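Local coordinates for protein phosphoribosylamine--glycine ligase (PDB 1VKZ) that catalyses the ATP-dependent joining of glycine to 5-phosphoribosylamine, giving glycinamide ribonucleotide in de novo purine biosynthesis, at residues Gly105-Ala110 / Ile283-Val288. Numbering follows the deposited sequence.
Sequences GSKVYA and ILEYNV
Lys-107 and Glu-285 join the start of helix 107-116 to the edge strand 280-287 in the ATP-grasp domain, an example of a salt bridge formed beside a probable metal site. Along 105-110, the helix opens with Ser-106 at its N-cap, OG accepting from Tyr-109 N at 3.0 Å, and the same hydroxyl is hydrogen-bonded to Asp-149. The Lys-107 chain runs extended as far as CE and then bends (chi4 -75°), which brings NZ across the Glu-285 side chain, near both its CB and its OE1. NZ donates to Glu-285 OE1 at 2.6 Å, from above the carboxylate plane (36° out of it). The same Lys-107 NZ lies 3.4 Å from Glu-285 CB. Glu-285 belongs to a classic beta bulge, paired together with Leu-284 against Gly-273 of the neighbouring strand. A water that accepts from Lys-107 NZ at 3.0 Å lies 3.3 Å from Tyr-286 O, extending the polar link to the strand backbone. Replacing Glu-285 with a glutamine would probably leave the Lys-107 ammonium without its charged mate and weaken the tie between helix and strand. Three residues on, Ala-110 CB meets the Tyr-286 ring at its edge, 4.1 Å from CD2, while Ile-283 CG2 packs over one face toward the rim and the phenol hydroxyl is hydrogen-bonded to Thr-255. Glu-285 and Asn-287 are predicted magnesium ligands, and Lys-147, predicted to bind ATP, lies beside Lys-107; the geometry is consistent with a carboxylate shared between a lysine and the metal site.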
loop_
_atom_site.group_PDB
_atom_site.type_symbol
_atom_site.label_atom_id
_atom_site.label_comp_id
_atom_site.label_asym_id
_atom_site.label_seq_id
_atom_site.Cartn_x
_atom_site.Cartn_y
_atom_site.Cartn_z
ATOM N N GLY A 105 -12.087 -0.161 -4.229
ATOM C CA GLY A 105 -12.504 0.828 -5.234
ATOM C C GLY A 105 -13.703 1.707 -4.901
ATOM O O GLY A 105 -13.827 2.803 -5.432
ATOM N N SER A 106 -14.594 1.179 -4.084
ATOM C CA SER A 106 -15.776 1.842 -3.614
ATOM C C SER A 106 -15.800 1.767 -2.095
ATOM O O SER A 106 -16.162 0.728 -1.524
ATOM C CB SER A 106 -17.016 1.153 -4.147
ATOM O OG SER A 106 -18.196 1.766 -3.642
ATOM N N LYS A 107 -15.423 2.870 -1.448
ATOM C CA LYS A 107 -15.446 2.938 -0.019
ATOM C C LYS A 107 -16.869 2.796 0.532
ATOM O O LYS A 107 -17.044 2.313 1.626
ATOM C CB LYS A 107 -14.771 4.215 0.445
ATOM C CG LYS A 107 -13.271 4.146 0.368
ATOM C CD LYS A 107 -12.589 5.367 1.013
ATOM C CE LYS A 107 -11.051 5.300 0.891
ATOM N NZ LYS A 107 -10.515 4.293 1.855
ATOM N N VAL A 108 -17.880 3.179 -0.247
ATOM C CA VAL A 108 -19.257 2.943 0.136
ATOM C C VAL A 108 -19.611 1.467 0.112
ATOM O O VAL A 108 -20.206 0.959 1.067
ATOM C CB VAL A 108 -20.225 3.641 -0.782
ATOM C CG1 VAL A 108 -21.662 3.352 -0.345
ATOM C CG2 VAL A 108 -19.948 5.149 -0.773
ATOM N N TYR A 109 -19.280 0.781 -0.992
ATOM C CA TYR A 109 -19.501 -0.646 -1.039
ATOM C C TYR A 109 -18.829 -1.311 0.140
ATOM O O TYR A 109 -19.409 -2.197 0.749
ATOM C CB TYR A 109 -19.021 -1.259 -2.343
ATOM C CG TYR A 109 -19.062 -2.785 -2.359
ATOM C CD1 TYR A 109 -20.226 -3.463 -2.677
ATOM C CD2 TYR A 109 -17.942 -3.536 -2.038
ATOM C CE1 TYR A 109 -20.263 -4.857 -2.706
ATOM C CE2 TYR A 109 -17.974 -4.915 -2.053
ATOM C CZ TYR A 109 -19.135 -5.559 -2.389
ATOM O OH TYR A 109 -19.175 -6.921 -2.404
ATOM N N ALA A 110 -17.610 -0.884 0.484
ATOM C CA ALA A 110 -16.848 -1.572 1.512
ATOM C C ALA A 110 -17.585 -1.511 2.817
ATOM O O ALA A 110 -17.663 -2.507 3.542
ATOM C CB ALA A 110 -15.440 -0.979 1.634
ATOM N N ILE A 283 -11.735 -1.710 11.007
ATOM C CA ILE A 283 -11.286 -1.550 9.633
ATOM C C ILE A 283 -11.640 -0.189 9.104
ATOM O O ILE A 283 -12.817 0.116 8.925
ATOM C CB ILE A 283 -11.883 -2.619 8.708
ATOM C CG1 ILE A 283 -11.443 -4.006 9.183
ATOM C CG2 ILE A 283 -11.436 -2.362 7.273
ATOM C CD1 ILE A 283 -11.937 -5.142 8.362
ATOM N N LEU A 284 -10.595 0.605 8.842
ATOM C CA LEU A 284 -10.701 1.928 8.249
ATOM C C LEU A 284 -10.863 1.869 6.764
ATOM O O LEU A 284 -11.461 2.769 6.187
ATOM C CB LEU A 284 -9.451 2.748 8.550
ATOM C CG LEU A 284 -9.237 3.017 10.033
ATOM C CD1 LEU A 284 -8.033 3.913 10.203
ATOM C CD2 LEU A 284 -10.478 3.628 10.616
ATOM N N GLU A 285 -10.295 0.827 6.156
ATOM C CA GLU A 285 -10.359 0.633 4.726
ATOM C C GLU A 285 -9.682 -0.655 4.349
ATOM O O GLU A 285 -8.871 -1.195 5.078
ATOM C CB GLU A 285 -9.722 1.791 3.949
ATOM C CG GLU A 285 -8.224 1.824 4.034
ATOM C CD GLU A 285 -7.608 3.065 3.423
ATOM O OE1 GLU A 285 -8.318 4.083 3.164
ATOM O OE2 GLU A 285 -6.380 3.001 3.212
ATOM N N TYR A 286 -10.056 -1.138 3.183
ATOM C CA TYR A 286 -9.480 -2.309 2.533
ATOM C C TYR A 286 -8.621 -1.809 1.364
ATOM O O TYR A 286 -9.017 -0.912 0.631
ATOM C CB TYR A 286 -10.607 -3.160 1.961
ATOM C CG TYR A 286 -11.435 -3.962 2.937
ATOM C CD1 TYR A 286 -10.844 -4.845 3.824
ATOM C CD2 TYR A 286 -12.816 -3.872 2.932
ATOM C CE1 TYR A 286 -11.618 -5.573 4.713
ATOM C CE2 TYR A 286 -13.585 -4.604 3.791
ATOM C CZ TYR A 286 -12.982 -5.443 4.676
ATOM O OH TYR A 286 -13.750 -6.192 5.506
ATOM N N ASN A 287 -7.432 -2.373 1.221
ATOM C CA ASN A 287 -6.692 -2.277 -0.025
ATOM C C ASN A 287 -6.435 -3.688 -0.512
ATOM O O ASN A 287 -6.344 -4.618 0.267
ATOM C CB ASN A 287 -5.397 -1.478 0.169
ATOM C CG ASN A 287 -5.659 -0.007 0.524
ATOM O OD1 ASN A 287 -6.830 0.450 0.606
ATOM N ND2 ASN A 287 -4.575 0.752 0.719
ATOM N N VAL A 288 -6.395 -3.851 -1.818
ATOM C CA VAL A 288 -6.288 -5.196 -2.424
ATOM C C VAL A 288 -4.918 -5.411 -3.000
ATOM O O VAL A 288 -4.766 -6.064 -4.012
ATOM C CB VAL A 288 -7.351 -5.434 -3.511
ATOM C CG1 VAL A 288 -8.751 -5.475 -2.857
ATOM C CG2 VAL A 288 -7.262 -4.387 -4.591
HETATM O O HOH W 1 -9.937 2.121 -0.113
#